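Local atomic coordinates of ribonucleoside-diphosphate reductase subunit beta (Streptococcus sanguinis, PDB entry 4N83), a protein that forms the metal-bearing small subunit of a class Ib ribonucleotide reductase, which probably supplies deoxyribonucleotides for DNA synthesis, and here binds two manganese(II) ions. Residues T21-T26 and A88-I93; F166-Y171 and W245-V249. All blocks are in the same frame, centred on the assembly; numbering follows the deposited sequence.

Contact 1. Residues T21-T26 and A88-I93; sequences TWEKLT and AVFNNI
Trp22 drives the rim of its indole against the backbone of Ala88 and Val89. With CG anti to the backbone N (chi1 174°), the ring is carried across the gap between the helices until its six-membered end reaches the turn opposite. There Trp22 CZ3 lies 3.4 Å from Ala88 O, which sits at the indole edge in the plane of the ring, while Trp22 CE3 is 4.0 Å from Val89 N. The same corner, Trp22 CZ3, also rests 3.8 Å from Ala88 CB. From its own helix, Thr26 CG2 covers one indole face near the rim.

Asn92 is the polar member on the other side. Its carboxamide reaches between Leu25 and Thr26: Asn92 OD1 lies 3.1 Å from Leu25 CB, and Asn92 ND2 touches Thr26 CG2, the two side chains crossing at about a right angle. These are van der Waals approaches, and no hydrogen bond spans the two segments.

Helices 16-27 and 84-111 run side by side here: the axes of the two short segments come within 10.0 Å and are inclined by 19°, nearly parallel. Helix 84-111 belongs to the ferritin-like helical bundle of the reductase small subunits and carries Glu97 and His100, both metal ligands, so the N-terminal helix packs just ahead of the dimanganese site.

Val89 fills the next place along: its CG1 branch meets Thr21 CG2 at 4.0 Å and Leu25 CD1 at 4.1 Å. Leu25 CD1 also touches Ile93 CG1, and the side chain of Ile93 comes within about 4 Å of a manganese ion, nearest atoms. Behind this apolar row stand His194 and Tyr197 of helix 178-206. Lys102 of the second subunit packs on Trp22, and Phe95 of that subunit packs on Asn92.

Contact 2. Residues F166-Y171 and W245-V249; sequences FTPLYY and WTEEV
This is an aromatic packing contact between helix 162-173 and the start of helix 246-263, in which Trp245 lies among Phe166, Thr167, Tyr170 and Tyr171 while Phe166 reaches back to Glu248 and Val249. Trp245 occupies the N-cap position of its helix. Its CG turned anti to the carbonyl carbon (chi1 -46°), it projects the indole over the neighbouring helix. The Tyr170 ring meets the six-membered ring of Trp245 with centroids 4.6 Å apart and planes at 36°, an oblique approach, with Trp245 CE2 over one face of the Tyr170 ring; the nearest atoms of this pair are Tyr170 CE2 and Trp245 CZ2, 3.8 Å apart. Tyr171 comes to the indole edge instead, its OH in the plane of the indole, 3.8 Å from Trp245 CH2. Thr167 CG2 reaches the same rim near Trp245 CZ3.

All these helices belong to the ferritin-like helical fold of the small subunit. Helix 162-173 is kinked around Thr167 and Pro168, whose backbone nitrogens make no bond to the preceding turn. Nearby, Thr167 OG1 is hydrogen-bonded to Tyr240 OH, a link to the end of helix 211-240, and Leu54 of helix 49-78 packs against Trp245.

Phe166 is the other half of the contact. Val249 CG2 lies over one face of its ring, 3.9 Å from the centroid and 22° off the normal, a CH-pi arrangement displaced toward the rim at CD2. The far end of the ring, Phe166 CZ, is 3.5 Å from Glu248 CB, and Phe166 CE2 lies 4.2 Å from Trp245 CB. The Glu248 and Phe166 side chains cross at about a right angle. Beyond CG the Glu248 chain is extended, and its OE1 is hydrogen-bonded to Asn278 ND2.

From the N terminus, helix 16-27 comes first, and contact 1 closes when the chain, after running through helix 49-78, returns along the early turns of helix 84-111. Contact 2 opens only later, on helix 162-173; the chain then passes through helices 178-206 and 211-240 before helix 246-263 completes it. The two loops therefore follow in series, neither nesting nor crossing. They lie on opposite sides of the chain's centre, their own centres 30 Å apart and their nearest atoms about 18 Å. Helix 49-78, which carries the metal ligand Asp66, spans both: Val74 packs on Phe90 and Ile93 of contact 1, Leu54 on Trp245 of contact 2.

Contact 1. Residues T21-T26 and A88-I93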
ATOM      1  N   THR A  21      13.257   6.371  -4.784  1.00 57.52           N
ATOM      2  CA  THR A  21      12.084   5.687  -5.335  1.00 57.56           C
ATOM      3  C   THR A  21      10.849   5.906  -4.465  1.00 57.36           C
ATOM      4  O   THR A  21       9.738   6.037  -4.980  1.00 56.79           O
ATOM      5  CB  THR A  21      12.322   4.176  -5.504  1.00 57.93           C
ATOM      6  OG1 THR A  21      13.572   3.956  -6.169  1.00 57.55           O
ATOM      7  CG2 THR A  21      11.195   3.549  -6.321  1.00 58.30           C
ATOM      8  N   TRP A  22      11.047   5.931  -3.150  1.00 57.75           N
ATOM      9  CA  TRP A  22       9.976   6.278  -2.220  1.00 58.74           C
ATOM     10  C   TRP A  22       9.532   7.724  -2.445  1.00 58.68           C
ATOM     11  O   TRP A  22       8.340   7.994  -2.592  1.00 58.56           O
ATOM     12  CB  TRP A  22      10.438   6.083  -0.774  1.00 59.38           C
ATOM     13  CG  TRP A  22       9.447   6.549   0.250  1.00 59.97           C
ATOM     14  CD1 TRP A  22       9.353   7.800   0.784  1.00 60.07           C
ATOM     15  CD2 TRP A  22       8.415   5.772   0.868  1.00 60.94           C
ATOM     16  NE1 TRP A  22       8.326   7.852   1.694  1.00 60.57           N
ATOM     17  CE2 TRP A  22       7.734   6.620   1.766  1.00 60.99           C
ATOM     18  CE3 TRP A  22       7.997   4.441   0.751  1.00 61.58           C
ATOM     19  CZ2 TRP A  22       6.660   6.183   2.540  1.00 61.74           C
ATOM     20  CZ3 TRP A  22       6.927   4.007   1.523  1.00 62.00           C
ATOM     21  CH2 TRP A  22       6.274   4.876   2.406  1.00 62.19           C
ATOM     22  N   GLU A  23      10.499   8.638  -2.472  1.00 58.91           N
ATOM     23  CA  GLU A  23      10.229  10.054  -2.716  1.00 59.43           C
ATOM     24  C   GLU A  23       9.400  10.261  -3.978  1.00 59.64           C
ATOM     25  O   GLU A  23       8.325  10.858  -3.930  1.00 59.54           O
ATOM     26  CB  GLU A  23      11.537  10.841  -2.838  1.00 59.89           C
ATOM     27  CG  GLU A  23      12.203  11.160  -1.508  1.00 60.65           C
ATOM     28  CD  GLU A  23      13.526  11.893  -1.666  1.00 60.99           C
ATOM     29  OE1 GLU A  23      14.113  11.858  -2.772  1.00 60.53           O
ATOM     30  OE2 GLU A  23      13.983  12.504  -0.675  1.00 61.39           O
ATOM     31  N   LYS A  24       9.906   9.749  -5.096  1.00 60.13           N
ATOM     32  CA  LYS A  24       9.271   9.942  -6.400  1.00 60.86           C
ATOM     33  C   LYS A  24       7.844   9.406  -6.442  1.00 61.57           C
ATOM     34  O   LYS A  24       6.937  10.094  -6.907  1.00 61.38           O
ATOM     35  CB  LYS A  24      10.107   9.288  -7.505  1.00 61.42           C
ATOM     36  CG  LYS A  24       9.505   9.420  -8.898  1.00 62.05           C
ATOM     37  CD  LYS A  24      10.569   9.578  -9.972  1.00 62.43           C
ATOM     38  CE  LYS A  24      11.095  11.005 -10.022  1.00 62.73           C
ATOM     39  NZ  LYS A  24      12.082  11.201 -11.119  1.00 63.12           N
ATOM     40  N   LEU A  25       7.650   8.185  -5.953  1.00 62.90           N
ATOM     41  CA  LEU A  25       6.334   7.545  -5.997  1.00 64.07           C
ATOM     42  C   LEU A  25       5.323   8.221  -5.074  1.00 64.62           C
ATOM     43  O   LEU A  25       4.168   8.416  -5.455  1.00 66.05           O
ATOM     44  CB  LEU A  25       6.440   6.055  -5.663  1.00 64.57           C
ATOM     45  CG  LEU A  25       7.047   5.161  -6.749  1.00 64.91           C
ATOM     46  CD1 LEU A  25       7.453   3.810  -6.176  1.00 65.34           C
ATOM     47  CD2 LEU A  25       6.077   4.979  -7.909  1.00 65.17           C
ATOM     48  N   THR A  26       5.753   8.579  -3.867  1.00 64.60           N
ATOM     49  CA  THR A  26       4.888   9.294  -2.928  1.00 65.38           C
ATOM     50  C   THR A  26       4.524  10.686  -3.452  1.00 65.20           C
ATOM     51  O   THR A  26       3.392  11.141  -3.291  1.00 65.02           O
ATOM     52  CB  THR A  26       5.543   9.430  -1.542  1.00 66.06           C
ATOM     53  OG1 THR A  26       6.864   9.973  -1.681  1.00 66.12           O
ATOM     54  CG2 THR A  26       5.611   8.073  -0.850  1.00 66.08           C
ATOM     55  N   ALA A  88       8.748  -1.273   2.260  1.00 70.47           N
ATOM     56  CA  ALA A  88       7.925  -0.065   2.358  1.00 69.73           C
ATOM     57  C   ALA A  88       7.574   0.472   0.968  1.00 68.34           C
ATOM     58  O   ALA A  88       6.418   0.800   0.699  1.00 68.08           O
ATOM     59  CB  ALA A  88       8.635   1.003   3.179  1.00 69.30           C
ATOM     60  N   VAL A  89       8.571   0.546   0.089  1.00 67.17           N
ATOM     61  CA  VAL A  89       8.343   0.977  -1.293  1.00 66.11           C
ATOM     62  C   VAL A  89       7.296   0.081  -1.961  1.00 66.84           C
ATOM     63  O   VAL A  89       6.421   0.575  -2.667  1.00 66.15           O
ATOM     64  CB  VAL A  89       9.644   0.976  -2.129  1.00 65.10           C
ATOM     65  CG1 VAL A  89       9.355   1.337  -3.581  1.00 64.61           C
ATOM     66  CG2 VAL A  89      10.661   1.948  -1.545  1.00 64.39           C
ATOM     67  N   PHE A  90       7.378  -1.228  -1.719  1.00 68.29           N
ATOM     68  CA  PHE A  90       6.419  -2.183  -2.289  1.00 69.04           C
ATOM     69  C   PHE A  90       5.012  -2.048  -1.711  1.00 69.92           C
ATOM     70  O   PHE A  90       4.034  -2.363  -2.390  1.00 70.15           O
ATOM     71  CB  PHE A  90       6.920  -3.627  -2.150  1.00 69.64           C
ATOM     72  CG  PHE A  90       7.888  -4.035  -3.225  1.00 69.20           C
ATOM     73  CD1 PHE A  90       7.493  -4.038  -4.555  1.00 69.08           C
ATOM     74  CD2 PHE A  90       9.186  -4.414  -2.915  1.00 69.07           C
ATOM     75  CE1 PHE A  90       8.375  -4.405  -5.556  1.00 69.39           C
ATOM     76  CE2 PHE A  90      10.073  -4.783  -3.912  1.00 69.01           C
ATOM     77  CZ  PHE A  90       9.668  -4.779  -5.234  1.00 69.36           C
ATOM     78  N   ASN A  91       4.907  -1.583  -0.468  1.00 70.92           N
ATOM     79  CA  ASN A  91       3.601  -1.272   0.116  1.00 72.02           C
ATOM     80  C   ASN A  91       2.963  -0.106  -0.626  1.00 71.53           C
ATOM     81  O   ASN A  91       1.773  -0.142  -0.949  1.00 71.86           O
ATOM     82  CB  ASN A  91       3.722  -0.942   1.606  1.00 72.33           C
ATOM     83  CG  ASN A  91       4.202  -2.123   2.429  1.00 73.80           C
ATOM     84  OD1 ASN A  91       3.897  -3.277   2.119  1.00 74.78           O
ATOM     85  ND2 ASN A  91       4.953  -1.838   3.489  1.00 73.86           N
ATOM     86  N   ASN A  92       3.770   0.919  -0.895  1.00 70.73           N
ATOM     87  CA  ASN A  92       3.357   2.042  -1.735  1.00 70.21           C
ATOM     88  C   ASN A  92       3.024   1.598  -3.161  1.00 70.33           C
ATOM     89  O   ASN A  92       2.030   2.043  -3.734  1.00 70.31           O
ATOM     90  CB  ASN A  92       4.450   3.116  -1.772  1.00 69.22           C
ATOM     91  CG  ASN A  92       4.195   4.167  -2.832  1.00 68.43           C
ATOM     92  OD1 ASN A  92       4.818   4.149  -3.891  1.00 68.13           O
ATOM     93  ND2 ASN A  92       3.259   5.070  -2.567  1.00 68.25           N
ATOM     94  N   ILE A  93       3.860   0.728  -3.726  1.00 70.76           N
ATOM     95  CA  ILE A  93       3.625   0.196  -5.070  1.00 70.81           C
ATOM     96  C   ILE A  93       2.292  -0.543  -5.120  1.00 71.92           C
ATOM     97  O   ILE A  93       1.479  -0.296  -6.008  1.00 71.12           O
ATOM     98  CB  ILE A  93       4.756  -0.755  -5.527  1.00 70.94           C
ATOM     99  CG1 ILE A  93       6.055   0.027  -5.745  1.00 69.78           C
ATOM    100  CG2 ILE A  93       4.364  -1.476  -6.814  1.00 71.54           C
ATOM    101  CD1 ILE A  93       7.305  -0.826  -5.796  1.00 70.00           C
TER

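Contact 2. Residues F166-Y171 and W245-V249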
ATOM      1  N   PHE A 166      -2.195   1.959 -26.182  1.00123.32           N
ATOM      2  CA  PHE A 166      -2.168   2.490 -27.552  1.00124.81           C
ATOM      3  C   PHE A 166      -3.430   3.278 -27.927  1.00124.82           C
ATOM      4  O   PHE A 166      -3.348   4.285 -28.634  1.00124.04           O
ATOM      5  CB  PHE A 166      -1.954   1.344 -28.554  1.00127.20           C
ATOM      6  CG  PHE A 166      -1.766   1.799 -29.979  1.00129.30           C
ATOM      7  CD1 PHE A 166      -0.495   2.029 -30.489  1.00129.20           C
ATOM      8  CD2 PHE A 166      -2.861   1.987 -30.816  1.00131.12           C
ATOM      9  CE1 PHE A 166      -0.318   2.441 -31.800  1.00130.01           C
ATOM     10  CE2 PHE A 166      -2.691   2.403 -32.126  1.00131.69           C
ATOM     11  CZ  PHE A 166      -1.418   2.630 -32.619  1.00131.00           C
ATOM     12  N   THR A 167      -4.589   2.817 -27.456  1.00124.76           N
ATOM     13  CA  THR A 167      -5.874   3.435 -27.805  1.00124.92           C
ATOM     14  C   THR A 167      -6.081   4.832 -27.188  1.00123.13           C
ATOM     15  O   THR A 167      -6.312   5.790 -27.925  1.00122.76           O
ATOM     16  CB  THR A 167      -7.061   2.504 -27.461  1.00125.99           C
ATOM     17  OG1 THR A 167      -6.845   1.217 -28.053  1.00127.65           O
ATOM     18  CG2 THR A 167      -8.375   3.077 -27.978  1.00126.84           C
ATOM     19  N   PRO A 168      -6.007   4.961 -25.845  1.00121.23           N
ATOM     20  CA  PRO A 168      -6.192   6.293 -25.250  1.00120.27           C
ATOM     21  C   PRO A 168      -5.089   7.294 -25.607  1.00119.15           C
ATOM     22  O   PRO A 168      -5.353   8.495 -25.669  1.00118.42           O
ATOM     23  CB  PRO A 168      -6.193   6.010 -23.743  1.00119.54           C
ATOM     24  CG  PRO A 168      -5.445   4.732 -23.596  1.00119.58           C
ATOM     25  CD  PRO A 168      -5.811   3.933 -24.807  1.00120.68           C
ATOM     26  N   LEU A 169      -3.871   6.801 -25.829  1.00118.54           N
ATOM     27  CA  LEU A 169      -2.764   7.642 -26.296  1.00118.50           C
ATOM     28  C   LEU A 169      -2.997   8.133 -27.729  1.00119.11           C
ATOM     29  O   LEU A 169      -2.575   9.235 -28.087  1.00118.51           O
ATOM     30  CB  LEU A 169      -1.433   6.883 -26.218  1.00118.45           C
ATOM     31  CG  LEU A 169      -0.887   6.569 -24.820  1.00117.11           C
ATOM     32  CD1 LEU A 169       0.274   5.589 -24.911  1.00116.74           C
ATOM     33  CD2 LEU A 169      -0.459   7.836 -24.095  1.00116.25           C
ATOM     34  N   TYR A 170      -3.656   7.307 -28.542  1.00119.42           N
ATOM     35  CA  TYR A 170      -4.018   7.679 -29.912  1.00120.27           C
ATOM     36  C   TYR A 170      -4.998   8.853 -29.922  1.00120.27           C
ATOM     37  O   TYR A 170      -4.820   9.809 -30.678  1.00119.90           O
ATOM     38  CB  TYR A 170      -4.613   6.474 -30.657  1.00121.42           C
ATOM     39  CG  TYR A 170      -5.319   6.812 -31.956  1.00123.14           C
ATOM     40  CD1 TYR A 170      -4.612   6.916 -33.152  1.00123.88           C
ATOM     41  CD2 TYR A 170      -6.698   7.015 -31.990  1.00123.67           C
ATOM     42  CE1 TYR A 170      -5.257   7.222 -34.340  1.00125.13           C
ATOM     43  CE2 TYR A 170      -7.350   7.322 -33.173  1.00124.58           C
ATOM     44  CZ  TYR A 170      -6.626   7.423 -34.343  1.00125.72           C
ATOM     45  OH  TYR A 170      -7.274   7.727 -35.518  1.00127.59           O
ATOM     46  N   TYR A 171      -6.024   8.775 -29.079  1.00120.77           N
ATOM     47  CA  TYR A 171      -7.035   9.831 -28.991  1.00122.16           C
ATOM     48  C   TYR A 171      -6.480  11.119 -28.381  1.00120.91           C
ATOM     49  O   TYR A 171      -6.861  12.214 -28.799  1.00121.31           O
ATOM     50  CB  TYR A 171      -8.256   9.351 -28.199  1.00123.44           C
ATOM     51  CG  TYR A 171      -9.094   8.331 -28.940  1.00126.08           C
ATOM     52  CD1 TYR A 171      -9.799   8.685 -30.088  1.00128.66           C
ATOM     53  CD2 TYR A 171      -9.186   7.014 -28.497  1.00126.77           C
ATOM     54  CE1 TYR A 171     -10.568   7.758 -30.774  1.00130.64           C
ATOM     55  CE2 TYR A 171      -9.952   6.080 -29.177  1.00128.64           C
ATOM     56  CZ  TYR A 171     -10.641   6.457 -30.315  1.00130.11           C
ATOM     57  OH  TYR A 171     -11.405   5.535 -30.995  1.00131.62           O
ATOM     58  N   TRP A 245      -6.028  -0.949 -36.758  1.00134.71           N
ATOM     59  CA  TRP A 245      -4.747  -0.479 -36.213  1.00133.18           C
ATOM     60  C   TRP A 245      -3.882  -1.655 -35.744  1.00132.09           C
ATOM     61  O   TRP A 245      -2.985  -1.476 -34.919  1.00130.84           O
ATOM     62  CB  TRP A 245      -4.961   0.487 -35.038  1.00132.16           C
ATOM     63  CG  TRP A 245      -5.995   1.557 -35.260  1.00133.55           C
ATOM     64  CD1 TRP A 245      -6.284   2.197 -36.431  1.00134.97           C
ATOM     65  CD2 TRP A 245      -6.854   2.134 -34.266  1.00133.66           C
ATOM     66  NE1 TRP A 245      -7.283   3.120 -36.233  1.00135.30           N
ATOM     67  CE2 TRP A 245      -7.649   3.105 -34.913  1.00134.39           C
ATOM     68  CE3 TRP A 245      -7.033   1.919 -32.892  1.00132.86           C
ATOM     69  CZ2 TRP A 245      -8.610   3.860 -34.234  1.00134.21           C
ATOM     70  CZ3 TRP A 245      -7.989   2.671 -32.218  1.00132.31           C
ATOM     71  CH2 TRP A 245      -8.765   3.630 -32.891  1.00133.11           C
ATOM     72  N   THR A 246      -4.144  -2.849 -36.279  1.00131.99           N
ATOM     73  CA  THR A 246      -3.487  -4.079 -35.821  1.00130.53           C
ATOM     74  C   THR A 246      -1.966  -4.025 -35.953  1.00129.56           C
ATOM     75  O   THR A 246      -1.247  -4.372 -35.017  1.00127.41           O
ATOM     76  CB  THR A 246      -4.006  -5.306 -36.598  1.00132.29           C
ATOM     77  OG1 THR A 246      -5.429  -5.393 -36.465  1.00131.85           O
ATOM     78  CG2 THR A 246      -3.377  -6.592 -36.080  1.00132.39           C
ATOM     79  N   GLU A 247      -1.486  -3.597 -37.116  1.00130.47           N
ATOM     80  CA  GLU A 247      -0.047  -3.549 -37.387  1.00131.39           C
ATOM     81  C   GLU A 247       0.667  -2.417 -36.642  1.00130.89           C
ATOM     82  O   GLU A 247       1.876  -2.490 -36.423  1.00130.07           O
ATOM     83  CB  GLU A 247       0.211  -3.432 -38.893  1.00132.85           C
ATOM     84  CG  GLU A 247      -0.252  -4.638 -39.700  1.00135.18           C
ATOM     85  CD  GLU A 247       0.449  -5.929 -39.308  1.00135.85           C
ATOM     86  OE1 GLU A 247       1.608  -5.873 -38.845  1.00135.22           O
ATOM     87  OE2 GLU A 247      -0.162  -7.007 -39.467  1.00137.08           O
ATOM     88  N   GLU A 248      -0.076  -1.380 -36.259  1.00131.98           N
ATOM     89  CA  GLU A 248       0.484  -0.277 -35.472  1.00131.85           C
ATOM     90  C   GLU A 248       0.691  -0.671 -34.007  1.00132.29           C
ATOM     91  O   GLU A 248       1.668  -0.252 -33.384  1.00131.95           O
ATOM     92  CB  GLU A 248      -0.415   0.958 -35.552  1.00131.49           C
ATOM     93  CG  GLU A 248      -0.466   1.601 -36.927  1.00132.63           C
ATOM     94  CD  GLU A 248      -1.318   2.854 -36.951  1.00132.10           C
ATOM     95  OE1 GLU A 248      -0.807   3.915 -37.368  1.00131.24           O
ATOM     96  OE2 GLU A 248      -2.498   2.782 -36.545  1.00132.62           O
ATOM     97  N   VAL A 249      -0.235  -1.461 -33.464  1.00134.17           N
ATOM     98  CA  VAL A 249      -0.124  -1.964 -32.088  1.00133.54           C
ATOM     99  C   VAL A 249       1.029  -2.966 -31.977  1.00133.74           C
ATOM    100  O   VAL A 249       1.722  -3.015 -30.959  1.00132.83           O
ATOM    101  CB  VAL A 249      -1.443  -2.620 -31.609  1.00133.99           C
ATOM    102  CG1 VAL A 249      -1.263  -3.286 -30.248  1.00133.07           C
ATOM    103  CG2 VAL A 249      -2.560  -1.589 -31.544  1.00133.76           C
TER